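Local coordinates for chromosome partition protein Smc (Pyrococcus yayanosii, PDB 5XEI) that is probably required for chromosome condensation and partitioning, here seen as its ATP-hydrolysing head domain with part of the long coiled coil, at residues A[378-383]-A[427-432]; A[370-375]-A[434-439]; A[445-450]-A[477-482]. All coordinates share one frame; numbering follows the deposited sequence.

Contact 1 of 3, residues A[378-383]-A[427-432]; sequences ELFAKL and ALTALA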
ATOM      1  N   GLU A 378      12.464 -26.182 -21.840  1.00 45.13           N
ATOM      2  CA  GLU A 378      13.783 -26.611 -22.287  1.00 44.75           C
ATOM      3  C   GLU A 378      14.453 -27.507 -21.254  1.00 46.52           C
ATOM      4  O   GLU A 378      14.759 -28.674 -21.525  1.00 54.49           O
ATOM      5  CB  GLU A 378      14.654 -25.393 -22.594  1.00 43.99           C
ATOM      6  CG  GLU A 378      14.211 -24.653 -23.823  1.00 49.21           C
ATOM      7  CD  GLU A 378      14.392 -23.152 -23.706  1.00 62.31           C
ATOM      8  OE1 GLU A 378      14.075 -22.443 -24.691  1.00 70.95           O
ATOM      9  OE2 GLU A 378      14.831 -22.673 -22.635  1.00 59.83           O
ATOM     10  N   LEU A 379      14.661 -26.983 -20.052  1.00 42.13           N
ATOM     11  CA  LEU A 379      15.372 -27.745 -19.036  1.00 46.16           C
ATOM     12  C   LEU A 379      14.720 -29.099 -18.763  1.00 51.33           C
ATOM     13  O   LEU A 379      15.433 -30.088 -18.546  1.00 56.58           O
ATOM     14  CB  LEU A 379      15.500 -26.914 -17.754  1.00 46.17           C
ATOM     15  CG  LEU A 379      16.108 -25.519 -17.997  1.00 54.88           C
ATOM     16  CD1 LEU A 379      16.253 -24.702 -16.725  1.00 51.68           C
ATOM     17  CD2 LEU A 379      17.446 -25.600 -18.740  1.00 60.82           C
ATOM     18  N   PHE A 380      13.386 -29.194 -18.798  1.00 47.60           N
ATOM     19  CA  PHE A 380      12.778 -30.501 -18.555  1.00 43.20           C
ATOM     20  C   PHE A 380      13.042 -31.452 -19.712  1.00 52.92           C
ATOM     21  O   PHE A 380      13.265 -32.651 -19.500  1.00 51.30           O
ATOM     22  CB  PHE A 380      11.285 -30.374 -18.315  1.00 42.51           C
ATOM     23  CG  PHE A 380      10.585 -31.684 -18.177  1.00 42.91           C
ATOM     24  CD1 PHE A 380      10.516 -32.317 -16.947  1.00 52.18           C
ATOM     25  CD2 PHE A 380       9.981 -32.285 -19.270  1.00 43.88           C
ATOM     26  CE1 PHE A 380       9.853 -33.536 -16.800  1.00 51.08           C
ATOM     27  CE2 PHE A 380       9.313 -33.500 -19.141  1.00 49.52           C
ATOM     28  CZ  PHE A 380       9.244 -34.127 -17.903  1.00 51.89           C
ATOM     29  N   ALA A 381      13.003 -30.949 -20.948  1.00 55.06           N
ATOM     30  CA  ALA A 381      13.465 -31.770 -22.065  1.00 51.84           C
ATOM     31  C   ALA A 381      14.920 -32.168 -21.875  1.00 50.75           C
ATOM     32  O   ALA A 381      15.320 -33.263 -22.276  1.00 56.09           O
ATOM     33  CB  ALA A 381      13.286 -31.032 -23.390  1.00 42.33           C
ATOM     34  N   LYS A 382      15.715 -31.308 -21.240  1.00 50.57           N
ATOM     35  CA  LYS A 382      17.119 -31.625 -21.015  1.00 51.36           C
ATOM     36  C   LYS A 382      17.276 -32.729 -19.975  1.00 54.28           C
ATOM     37  O   LYS A 382      18.123 -33.614 -20.132  1.00 56.67           O
ATOM     38  CB  LYS A 382      17.878 -30.358 -20.613  1.00 52.96           C
ATOM     39  CG  LYS A 382      19.317 -30.574 -20.207  1.00 58.47           C
ATOM     40  CD  LYS A 382      20.077 -31.360 -21.264  1.00 71.47           C
ATOM     41  CE  LYS A 382      21.585 -31.271 -21.079  1.00 72.21           C
ATOM     42  NZ  LYS A 382      22.292 -31.935 -22.218  1.00 72.36           N
ATOM     43  N   LEU A 383      16.456 -32.723 -18.922  1.00 50.88           N
ATOM     44  CA  LEU A 383      16.586 -33.765 -17.904  1.00 51.19           C
ATOM     45  C   LEU A 383      15.868 -35.060 -18.277  1.00 47.52           C
ATOM     46  O   LEU A 383      16.245 -36.133 -17.797  1.00 55.20           O
ATOM     47  CB  LEU A 383      16.064 -33.261 -16.554  1.00 52.50           C
ATOM     48  CG  LEU A 383      16.731 -32.022 -15.963  1.00 54.45           C
ATOM     49  CD1 LEU A 383      15.946 -31.454 -14.750  1.00 49.94           C
ATOM     50  CD2 LEU A 383      18.174 -32.360 -15.599  1.00 53.06           C
ATOM     51  N   ALA A 427      11.074 -35.727  -9.089  1.00 49.91           N
ATOM     52  CA  ALA A 427      12.267 -34.972  -8.722  1.00 53.47           C
ATOM     53  C   ALA A 427      12.808 -34.186  -9.909  1.00 54.69           C
ATOM     54  O   ALA A 427      13.134 -33.001  -9.781  1.00 52.18           O
ATOM     55  CB  ALA A 427      13.347 -35.904  -8.158  1.00 50.03           C
ATOM     56  N   LEU A 428      12.916 -34.839 -11.072  1.00 57.73           N
ATOM     57  CA  LEU A 428      13.396 -34.154 -12.270  1.00 53.21           C
ATOM     58  C   LEU A 428      12.510 -32.975 -12.638  1.00 52.92           C
ATOM     59  O   LEU A 428      12.998 -31.957 -13.139  1.00 49.25           O
ATOM     60  CB  LEU A 428      13.468 -35.131 -13.439  1.00 55.35           C
ATOM     61  CG  LEU A 428      14.607 -36.142 -13.356  1.00 55.77           C
ATOM     62  CD1 LEU A 428      14.628 -36.983 -14.593  1.00 47.93           C
ATOM     63  CD2 LEU A 428      15.937 -35.431 -13.158  1.00 58.83           C
ATOM     64  N   THR A 429      11.209 -33.100 -12.401  1.00 52.40           N
ATOM     65  CA  THR A 429      10.305 -31.992 -12.645  1.00 49.08           C
ATOM     66  C   THR A 429      10.566 -30.854 -11.674  1.00 48.27           C
ATOM     67  O   THR A 429      10.731 -29.701 -12.087  1.00 48.52           O
ATOM     68  CB  THR A 429       8.869 -32.486 -12.545  1.00 49.04           C
ATOM     69  OG1 THR A 429       8.542 -33.161 -13.759  1.00 48.48           O
ATOM     70  CG2 THR A 429       7.898 -31.336 -12.321  1.00 46.72           C
ATOM     71  N   ALA A 430      10.612 -31.160 -10.376  1.00 50.06           N
ATOM     72  CA  ALA A 430      10.861 -30.119  -9.390  1.00 42.02           C
ATOM     73  C   ALA A 430      12.133 -29.376  -9.735  1.00 44.16           C
ATOM     74  O   ALA A 430      12.216 -28.156  -9.559  1.00 46.60           O
ATOM     75  CB  ALA A 430      10.952 -30.715  -7.984  1.00 36.23           C
ATOM     76  N   LEU A 431      13.109 -30.080 -10.304  1.00 43.70           N
ATOM     77  CA  LEU A 431      14.391 -29.446 -10.580  1.00 47.90           C
ATOM     78  C   LEU A 431      14.360 -28.617 -11.852  1.00 49.74           C
ATOM     79  O   LEU A 431      15.072 -27.602 -11.940  1.00 45.04           O
ATOM     80  CB  LEU A 431      15.499 -30.496 -10.659  1.00 49.69           C
ATOM     81  CG  LEU A 431      15.964 -30.985  -9.282  1.00 47.88           C
ATOM     82  CD1 LEU A 431      16.206 -32.435  -9.331  1.00 48.32           C
ATOM     83  CD2 LEU A 431      17.215 -30.271  -8.812  1.00 53.10           C
ATOM     84  N   ALA A 432      13.545 -29.017 -12.838  1.00 48.34           N
ATOM     85  CA  ALA A 432      13.346 -28.150 -13.995  1.00 48.05           C
ATOM     86  C   ALA A 432      12.740 -26.828 -13.558  1.00 42.98           C
ATOM     87  O   ALA A 432      13.256 -25.754 -13.888  1.00 42.60           O
ATOM     88  CB  ALA A 432      12.468 -28.828 -15.047  1.00 45.57           C
TER
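Phe380 and Leu383 come to Ala432 from two sides of its methyl, on neighbouring turns where the last turns of helix 321-383 run over helix 424-440. The short axes pass 9.0 Å apart at 146°, a roughly antiparallel crossing. With CG anti to the backbone N (chi1 175°), the Phe380 ring extends back along the partner helix toward Thr429. The Ala432 methyl sits at the ring edge, near its plane, and Phe380 CB lies 3.8 Å from Ala432 CB. Thr429 reaches the far part of the ring at an oblique angle, OG1 lying 3.3 Å from Phe380 CE1; this hydroxyl makes a weak hydrogen bond to the backbone of Glu425, one turn earlier. Leu383 points toward the other helix. Its CD1 lies over the backbone, 3.4 Å from Leu428 O and 4.2 Å from Leu431 CB, while its CB meets Leu428 CD2 at 4.0 Å. Leu428 returns the contact through CD1, which approaches the carbonyl oxygen of Leu383. Leu379 adds the flank of its CB to Ala432, and Val463 of helix 457-470 touches both Leu383 and Leu428. The helix crossing is thus held by apolar packing: the small Ala432 lets the backbones close to 5.2 Å between Phe380 CA and Ala432 CA, and the Thr429 hydroxyl turns to a weak bond within its own helix.

Contact 2 of 3, residues A[370-375]-A[434-439]; sequences EAIAKN and IFAIQR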
ATOM      1  N   GLU A 370       6.125 -15.967 -18.570  1.00 44.77           N
ATOM      2  CA  GLU A 370       6.371 -16.638 -19.834  1.00 44.05           C
ATOM      3  C   GLU A 370       7.840 -16.985 -20.008  1.00 39.13           C
ATOM      4  O   GLU A 370       8.162 -18.069 -20.515  1.00 40.34           O
ATOM      5  CB  GLU A 370       5.849 -15.773 -20.981  1.00 49.84           C
ATOM      6  CG  GLU A 370       4.319 -15.875 -21.119  1.00 60.97           C
ATOM      7  CD  GLU A 370       3.621 -14.572 -21.545  1.00 78.25           C
ATOM      8  OE1 GLU A 370       2.483 -14.351 -21.077  1.00 80.97           O
ATOM      9  OE2 GLU A 370       4.174 -13.781 -22.348  1.00 80.44           O
ATOM     10  N   ALA A 371       8.744 -16.097 -19.584  1.00 36.53           N
ATOM     11  CA  ALA A 371      10.163 -16.434 -19.625  1.00 40.03           C
ATOM     12  C   ALA A 371      10.417 -17.729 -18.861  1.00 44.93           C
ATOM     13  O   ALA A 371      11.021 -18.681 -19.382  1.00 39.03           O
ATOM     14  CB  ALA A 371      11.002 -15.289 -19.044  1.00 33.39           C
ATOM     15  N   ILE A 372       9.908 -17.803 -17.634  1.00 37.37           N
ATOM     16  CA  ILE A 372      10.175 -18.985 -16.830  1.00 44.18           C
ATOM     17  C   ILE A 372       9.579 -20.227 -17.486  1.00 40.28           C
ATOM     18  O   ILE A 372      10.176 -21.309 -17.460  1.00 37.96           O
ATOM     19  CB  ILE A 372       9.655 -18.764 -15.400  1.00 43.69           C
ATOM     20  CG1 ILE A 372      10.477 -17.649 -14.729  1.00 39.02           C
ATOM     21  CG2 ILE A 372       9.668 -20.084 -14.604  1.00 43.15           C
ATOM     22  CD1 ILE A 372       9.920 -17.191 -13.392  1.00 35.00           C
ATOM     23  N   ALA A 373       8.420 -20.088 -18.120  1.00 40.74           N
ATOM     24  CA  ALA A 373       7.805 -21.263 -18.727  1.00 42.36           C
ATOM     25  C   ALA A 373       8.596 -21.744 -19.939  1.00 39.84           C
ATOM     26  O   ALA A 373       8.712 -22.952 -20.169  1.00 39.60           O
ATOM     27  CB  ALA A 373       6.361 -20.960 -19.109  1.00 39.14           C
ATOM     28  N   LYS A 374       9.132 -20.828 -20.739  1.00 40.35           N
ATOM     29  CA  LYS A 374      10.036 -21.253 -21.803  1.00 41.21           C
ATOM     30  C   LYS A 374      11.213 -22.026 -21.218  1.00 44.58           C
ATOM     31  O   LYS A 374      11.481 -23.176 -21.607  1.00 41.74           O
ATOM     32  CB  LYS A 374      10.512 -20.036 -22.598  1.00 41.58           C
ATOM     33  CG  LYS A 374      11.586 -20.277 -23.666  1.00 47.98           C
ATOM     34  CD  LYS A 374      11.960 -18.912 -24.281  1.00 58.42           C
ATOM     35  CE  LYS A 374      13.351 -18.867 -24.913  1.00 62.39           C
ATOM     36  NZ  LYS A 374      13.795 -17.433 -25.119  1.00 57.27           N
ATOM     37  N   ASN A 375      11.897 -21.412 -20.244  1.00 37.87           N
ATOM     38  CA  ASN A 375      13.000 -22.070 -19.558  1.00 37.88           C
ATOM     39  C   ASN A 375      12.595 -23.437 -19.050  1.00 40.91           C
ATOM     40  O   ASN A 375      13.292 -24.429 -19.278  1.00 43.00           O
ATOM     41  CB  ASN A 375      13.476 -21.208 -18.403  1.00 42.51           C
ATOM     42  CG  ASN A 375      14.068 -19.896 -18.864  1.00 49.31           C
ATOM     43  OD1 ASN A 375      14.321 -19.685 -20.065  1.00 50.21           O
ATOM     44  ND2 ASN A 375      14.317 -19.004 -17.905  1.00 47.21           N
ATOM     45  N   ILE A 434      12.846 -25.409 -10.558  1.00 44.04           N
ATOM     46  CA  ILE A 434      13.834 -24.658  -9.789  1.00 36.91           C
ATOM     47  C   ILE A 434      14.828 -24.002 -10.725  1.00 40.59           C
ATOM     48  O   ILE A 434      15.106 -22.801 -10.635  1.00 39.07           O
ATOM     49  CB  ILE A 434      14.542 -25.580  -8.776  1.00 40.12           C
ATOM     50  CG1 ILE A 434      13.535 -26.139  -7.764  1.00 40.54           C
ATOM     51  CG2 ILE A 434      15.670 -24.845  -8.057  1.00 34.72           C
ATOM     52  CD1 ILE A 434      14.163 -26.795  -6.578  1.00 40.05           C
ATOM     53  N   PHE A 435      15.350 -24.773 -11.668  1.00 43.15           N
ATOM     54  CA  PHE A 435      16.338 -24.213 -12.572  1.00 44.12           C
ATOM     55  C   PHE A 435      15.747 -23.167 -13.491  1.00 40.30           C
ATOM     56  O   PHE A 435      16.454 -22.224 -13.867  1.00 40.83           O
ATOM     57  CB  PHE A 435      17.004 -25.321 -13.373  1.00 42.26           C
ATOM     58  CG  PHE A 435      18.174 -25.897 -12.672  1.00 43.55           C
ATOM     59  CD1 PHE A 435      19.388 -25.217 -12.664  1.00 40.77           C
ATOM     60  CD2 PHE A 435      18.058 -27.075 -11.962  1.00 44.86           C
ATOM     61  CE1 PHE A 435      20.480 -25.725 -11.997  1.00 45.03           C
ATOM     62  CE2 PHE A 435      19.148 -27.587 -11.286  1.00 52.93           C
ATOM     63  CZ  PHE A 435      20.369 -26.906 -11.303  1.00 43.54           C
ATOM     64  N   ALA A 436      14.472 -23.317 -13.865  1.00 40.39           N
ATOM     65  CA  ALA A 436      13.816 -22.314 -14.697  1.00 38.24           C
ATOM     66  C   ALA A 436      13.883 -20.942 -14.033  1.00 43.39           C
ATOM     67  O   ALA A 436      14.336 -19.960 -14.633  1.00 41.45           O
ATOM     68  CB  ALA A 436      12.369 -22.723 -14.966  1.00 34.56           C
ATOM     69  N   ILE A 437      13.454 -20.869 -12.770  1.00 41.61           N
ATOM     70  CA  ILE A 437      13.559 -19.623 -12.028  1.00 38.84           C
ATOM     71  C   ILE A 437      15.011 -19.179 -11.937  1.00 38.32           C
ATOM     72  O   ILE A 437      15.327 -17.996 -12.098  1.00 45.66           O
ATOM     73  CB  ILE A 437      12.933 -19.779 -10.636  1.00 38.63           C
ATOM     74  CG1 ILE A 437      11.410 -19.733 -10.719  1.00 42.01           C
ATOM     75  CG2 ILE A 437      13.428 -18.670  -9.727  1.00 39.27           C
ATOM     76  CD1 ILE A 437      10.732 -21.016 -11.077  1.00 43.03           C
ATOM     77  N   GLN A 438      15.922 -20.116 -11.701  1.00 39.73           N
ATOM     78  CA  GLN A 438      17.297 -19.724 -11.435  1.00 37.75           C
ATOM     79  C   GLN A 438      17.922 -19.055 -12.652  1.00 38.77           C
ATOM     80  O   GLN A 438      18.778 -18.179 -12.499  1.00 38.59           O
ATOM     81  CB  GLN A 438      18.100 -20.945 -10.970  1.00 35.58           C
ATOM     82  CG  GLN A 438      19.107 -21.502 -11.969  1.00 49.54           C
ATOM     83  CD  GLN A 438      20.415 -20.739 -12.007  1.00 45.54           C
ATOM     84  OE1 GLN A 438      20.721 -19.963 -11.107  1.00 47.40           O
ATOM     85  NE2 GLN A 438      21.184 -20.943 -13.070  1.00 47.09           N
ATOM     86  N   ARG A 439      17.505 -19.433 -13.864  1.00 43.90           N
ATOM     87  CA  ARG A 439      18.048 -18.783 -15.058  1.00 42.58           C
ATOM     88  C   ARG A 439      17.427 -17.423 -15.278  1.00 44.52           C
ATOM     89  O   ARG A 439      18.103 -16.506 -15.757  1.00 45.15           O
ATOM     90  CB  ARG A 439      17.855 -19.649 -16.290  1.00 36.74           C
ATOM     91  CG  ARG A 439      18.347 -21.013 -16.003  1.00 56.00           C
ATOM     92  CD  ARG A 439      19.134 -21.639 -17.157  1.00 69.31           C
ATOM     93  NE  ARG A 439      20.226 -22.403 -16.580  1.00 77.75           N
ATOM     94  CZ  ARG A 439      20.856 -23.367 -17.237  1.00 80.00           C
ATOM     95  NH1 ARG A 439      20.462 -23.683 -18.479  1.00 65.28           N
ATOM     96  NH2 ARG A 439      21.862 -24.034 -16.663  1.00 71.88           N
TER
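Asn375 and Ala436 mark the place where the two backbones draw nearest, with 4.9 Å between Asn375 CA and Ala436 CA. Residues 370-375 and 434-439 are both helical; their short axes approach to 8.3 Å and their directions differ by 128°, so the helices cross steeply and touch over a small patch. The methyl of Ala436 fills the crossing point, with Ile372 CG2 3.8 Å from Ala436 CB and the carbonyl oxygen of Ile372 against the same methyl. Asn375 lies along the other flank. Its CB packs on Ala436, and its amide turns ND2 toward the partner helix to give a weak hydrogen bond to Ala436 O, 3.4 Å long and fairly straight at 161°. The same ND2 lies beside Arg439 CB, whereas the guanidinium leads off to Ser470 OG, bonded through NH2. Ile437 starts out pointing away from the crossing, yet its second torsion (chi2 83°) folds the chain back, so that Ile437 CD1 reaches Ile372 CG2 at 3.8 Å. The two isoleucines meet at a slant, the CG2 branch of Ile372 against the CD1 tip of Ile437, and Ile372 CD1 extends the contact to Ile437 CG1 at 4.0 Å. Phe440 and Phe376 add aromatic cover, the first on Ile372 and the second on Ala436. This is alanine-centred helix packing in the C-terminal half of an SMC head, where the long helix 321-383, coming in from the coiled coil, lies against the helix that begins in the ABC signature motif.

Contact 3 of 3, residues A[445-450]-A[477-482]; sequences FYLFDE and IVITLR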
ATOM      1  N   PHE A 445      22.283 -18.506  -3.458  1.00 36.35           N
ATOM      2  CA  PHE A 445      22.782 -19.866  -3.435  1.00 40.24           C
ATOM      3  C   PHE A 445      21.594 -20.806  -3.506  1.00 39.82           C
ATOM      4  O   PHE A 445      20.446 -20.408  -3.264  1.00 31.59           O
ATOM      5  CB  PHE A 445      23.590 -20.159  -2.168  1.00 48.49           C
ATOM      6  CG  PHE A 445      22.734 -20.227  -0.948  1.00 43.47           C
ATOM      7  CD1 PHE A 445      22.419 -19.070  -0.254  1.00 35.96           C
ATOM      8  CD2 PHE A 445      22.178 -21.431  -0.543  1.00 38.43           C
ATOM      9  CE1 PHE A 445      21.604 -19.116   0.843  1.00 37.01           C
ATOM     10  CE2 PHE A 445      21.346 -21.480   0.550  1.00 42.15           C
ATOM     11  CZ  PHE A 445      21.061 -20.326   1.246  1.00 41.38           C
ATOM     12  N   TYR A 446      21.907 -22.078  -3.805  1.00 35.27           N
ATOM     13  CA  TYR A 446      20.968 -23.185  -3.768  1.00 40.79           C
ATOM     14  C   TYR A 446      21.527 -24.281  -2.862  1.00 41.60           C
ATOM     15  O   TYR A 446      22.733 -24.543  -2.860  1.00 34.73           O
ATOM     16  CB  TYR A 446      20.701 -23.725  -5.207  1.00 40.35           C
ATOM     17  CG  TYR A 446      20.086 -22.671  -6.075  1.00 37.89           C
ATOM     18  CD1 TYR A 446      20.881 -21.696  -6.678  1.00 38.94           C
ATOM     19  CD2 TYR A 446      18.701 -22.611  -6.262  1.00 41.13           C
ATOM     20  CE1 TYR A 446      20.322 -20.697  -7.440  1.00 44.04           C
ATOM     21  CE2 TYR A 446      18.119 -21.610  -7.036  1.00 35.72           C
ATOM     22  CZ  TYR A 446      18.937 -20.658  -7.618  1.00 42.69           C
ATOM     23  OH  TYR A 446      18.396 -19.652  -8.374  1.00 41.78           O
ATOM     24  N   LEU A 447      20.652 -24.932  -2.098  1.00 42.44           N
ATOM     25  CA  LEU A 447      21.049 -26.028  -1.226  1.00 40.05           C
ATOM     26  C   LEU A 447      20.271 -27.273  -1.605  1.00 42.62           C
ATOM     27  O   LEU A 447      19.046 -27.309  -1.465  1.00 44.11           O
ATOM     28  CB  LEU A 447      20.804 -25.695   0.237  1.00 41.07           C
ATOM     29  CG  LEU A 447      21.088 -26.843   1.209  1.00 44.36           C
ATOM     30  CD1 LEU A 447      22.559 -27.185   1.161  1.00 33.85           C
ATOM     31  CD2 LEU A 447      20.646 -26.457   2.641  1.00 40.55           C
ATOM     32  N   PHE A 448      20.986 -28.295  -2.056  1.00 39.16           N
ATOM     33  CA  PHE A 448      20.401 -29.571  -2.453  1.00 46.19           C
ATOM     34  C   PHE A 448      20.967 -30.644  -1.534  1.00 52.66           C
ATOM     35  O   PHE A 448      22.102 -31.094  -1.707  1.00 56.23           O
ATOM     36  CB  PHE A 448      20.709 -29.911  -3.911  1.00 42.68           C
ATOM     37  CG  PHE A 448      20.082 -28.985  -4.906  1.00 48.08           C
ATOM     38  CD1 PHE A 448      19.011 -28.167  -4.563  1.00 42.83           C
ATOM     39  CD2 PHE A 448      20.581 -28.918  -6.208  1.00 50.28           C
ATOM     40  CE1 PHE A 448      18.446 -27.293  -5.516  1.00 43.27           C
ATOM     41  CE2 PHE A 448      20.027 -28.050  -7.153  1.00 42.20           C
ATOM     42  CZ  PHE A 448      18.965 -27.234  -6.802  1.00 40.39           C
ATOM     43  N   ASP A 449      20.186 -31.064  -0.567  1.00 52.22           N
ATOM     44  CA  ASP A 449      20.504 -32.261   0.171  1.00 60.87           C
ATOM     45  C   ASP A 449      19.745 -33.362  -0.551  1.00 66.50           C
ATOM     46  O   ASP A 449      18.713 -33.066  -1.140  1.00 72.01           O
ATOM     47  CB  ASP A 449      20.036 -32.100   1.609  1.00 67.00           C
ATOM     48  CG  ASP A 449      20.454 -33.248   2.469  1.00 72.45           C
ATOM     49  OD1 ASP A 449      20.196 -33.171   3.682  1.00 71.42           O
ATOM     50  OD2 ASP A 449      21.099 -34.197   1.941  1.00 76.75           O
ATOM     51  N   GLU A 450      20.200 -34.628  -0.454  1.00 67.59           N
ATOM     52  CA  GLU A 450      19.690 -35.762  -1.254  1.00 68.52           C
ATOM     53  C   GLU A 450      19.343 -35.369  -2.705  1.00 74.58           C
ATOM     54  O   GLU A 450      20.243 -35.015  -3.471  1.00 70.78           O
ATOM     55  CB  GLU A 450      18.457 -36.448  -0.619  1.00 68.36           C
ATOM     56  CG  GLU A 450      17.253 -35.555  -0.504  1.00 77.55           C
ATOM     57  CD  GLU A 450      17.334 -34.605   0.671  1.00 82.99           C
ATOM     58  OE1 GLU A 450      18.202 -34.727   1.561  1.00 78.35           O
ATOM     59  OE2 GLU A 450      16.659 -33.561   0.579  1.00 82.69           O
ATOM     60  N   ILE A 477      25.442 -25.922  -3.204  1.00 37.47           N
ATOM     61  CA  ILE A 477      25.886 -26.722  -2.070  1.00 39.89           C
ATOM     62  C   ILE A 477      25.068 -28.003  -2.121  1.00 42.21           C
ATOM     63  O   ILE A 477      23.870 -27.979  -1.796  1.00 38.84           O
ATOM     64  CB  ILE A 477      25.659 -25.984  -0.745  1.00 34.82           C
ATOM     65  CG1 ILE A 477      26.471 -24.705  -0.708  1.00 37.49           C
ATOM     66  CG2 ILE A 477      26.029 -26.831   0.434  1.00 37.71           C
ATOM     67  CD1 ILE A 477      26.382 -24.019   0.632  1.00 36.88           C
ATOM     68  N   VAL A 478      25.686 -29.116  -2.540  1.00 41.85           N
ATOM     69  CA  VAL A 478      24.957 -30.373  -2.754  1.00 43.65           C
ATOM     70  C   VAL A 478      25.434 -31.436  -1.768  1.00 45.04           C
ATOM     71  O   VAL A 478      26.615 -31.797  -1.757  1.00 48.07           O
ATOM     72  CB  VAL A 478      25.094 -30.889  -4.193  1.00 46.20           C
ATOM     73  CG1 VAL A 478      24.329 -32.200  -4.332  1.00 49.02           C
ATOM     74  CG2 VAL A 478      24.577 -29.867  -5.197  1.00 41.75           C
ATOM     75  N   ILE A 479      24.504 -31.959  -0.973  1.00 48.88           N
ATOM     76  CA  ILE A 479      24.786 -33.003   0.009  1.00 50.02           C
ATOM     77  C   ILE A 479      24.413 -34.340  -0.614  1.00 50.80           C
ATOM     78  O   ILE A 479      23.231 -34.653  -0.782  1.00 51.10           O
ATOM     79  CB  ILE A 479      24.014 -32.783   1.314  1.00 52.13           C
ATOM     80  CG1 ILE A 479      24.205 -31.370   1.845  1.00 50.89           C
ATOM     81  CG2 ILE A 479      24.448 -33.782   2.383  1.00 51.26           C
ATOM     82  CD1 ILE A 479      23.317 -31.108   3.036  1.00 52.23           C
ATOM     83  N   THR A 480      25.421 -35.140  -0.932  1.00 50.49           N
ATOM     84  CA  THR A 480      25.211 -36.304  -1.772  1.00 59.62           C
ATOM     85  C   THR A 480      26.177 -37.404  -1.360  1.00 61.59           C
ATOM     86  O   THR A 480      27.056 -37.212  -0.515  1.00 62.21           O
ATOM     87  CB  THR A 480      25.387 -35.949  -3.256  1.00 58.40           C
ATOM     88  OG1 THR A 480      25.085 -37.090  -4.060  1.00 63.61           O
ATOM     89  CG2 THR A 480      26.812 -35.532  -3.553  1.00 54.23           C
ATOM     90  N   LEU A 481      26.003 -38.571  -1.974  1.00 66.32           N
ATOM     91  CA  LEU A 481      26.977 -39.649  -1.857  1.00 73.88           C
ATOM     92  C   LEU A 481      27.276 -40.285  -3.210  1.00 65.72           C
ATOM     93  O   LEU A 481      28.046 -41.252  -3.267  1.00 71.85           O
ATOM     94  CB  LEU A 481      26.479 -40.691  -0.850  1.00 63.48           C
ATOM     95  CG  LEU A 481      25.068 -41.150  -1.183  1.00 65.06           C
ATOM     96  CD1 LEU A 481      25.136 -42.424  -1.999  1.00 74.20           C
ATOM     97  CD2 LEU A 481      24.240 -41.318   0.069  1.00 65.45           C
ATOM     98  N   ARG A 482      26.707 -39.754  -4.290  1.00 62.07           N
ATOM     99  CA  ARG A 482      26.819 -40.328  -5.624  1.00 68.73           C
ATOM    100  C   ARG A 482      28.059 -39.796  -6.334  1.00 67.41           C
ATOM    101  O   ARG A 482      28.285 -38.582  -6.387  1.00 66.27           O
ATOM    102  CB  ARG A 482      25.564 -40.009  -6.432  1.00 65.79           C
ATOM    103  CG  ARG A 482      24.283 -40.124  -5.619  1.00 70.12           C
ATOM    104  CD  ARG A 482      23.883 -41.576  -5.400  1.00 70.56           C
ATOM    105  NE  ARG A 482      23.677 -42.279  -6.666  1.00 74.08           N
ATOM    106  CZ  ARG A 482      22.520 -42.329  -7.323  1.00 76.05           C
ATOM    107  NH1 ARG A 482      21.449 -41.705  -6.842  1.00 78.28           N
ATOM    108  NH2 ARG A 482      22.430 -43.002  -8.464  1.00 66.75           N
TER
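Leu447 and Asp449 both hold CG anti to the backbone N (chi1 175° and -174°), which swings the two side chains over toward Ile477 and Ile479 on the neighbouring strand. The pair is the parallel strand core of a beta-alpha-beta unit in a P-loop ATPase, and the run FYLFDE fits the Walker B motif. Leu447 CD1 meets Ile477 CG2 at 3.6 Å. The Asp449 carboxylate lies across Ile479, its CG 3.6 Å from Ile479 CD1, and the Asp449 side chain also touches Ser40 of the predicted ATP site; OD1 has a weak hydrogen bond from Gln145. An alanine in place of Ile479 would probably open a gap beside the Asp449 carboxylate and leave it freer to turn, while also removing packing on Ile31 of strand 28-32. The opposite sheet face carries Phe448 and Val478, which meet through Phe448 CB and Val478 CG2, 4.1 Å apart, and both lean on Ile467 of the connecting helix 457-470. Backbone bonds pass back and forth in the staggered parallel pattern: Ile477 N to Tyr446 O at 3.1 Å, Phe448 N to Ile477 O at 2.9 Å, and Ile479 N to Phe448 O at 2.7 Å.

Contacts 1 and 2 are two patches of one interface between helices 321-383 and 424-440, with centres 10 Å apart; because the helices run roughly antiparallel, contact 2 pairs the earlier residues of one with the later residues of the other and encloses contact 1 along the chain. Leu379 bridges them, packing on Phe435 and Arg439. Contact 3 follows in sequence, about 17 Å from the centre of contact 1 and 20 Å from that of contact 2, in the mixed sheet. Helix 424-440 lies between: Leu431 and Phe435 touch Phe448. Packing thus runs continuously from the coiled-coil helix through the signature helix to the Walker B strand.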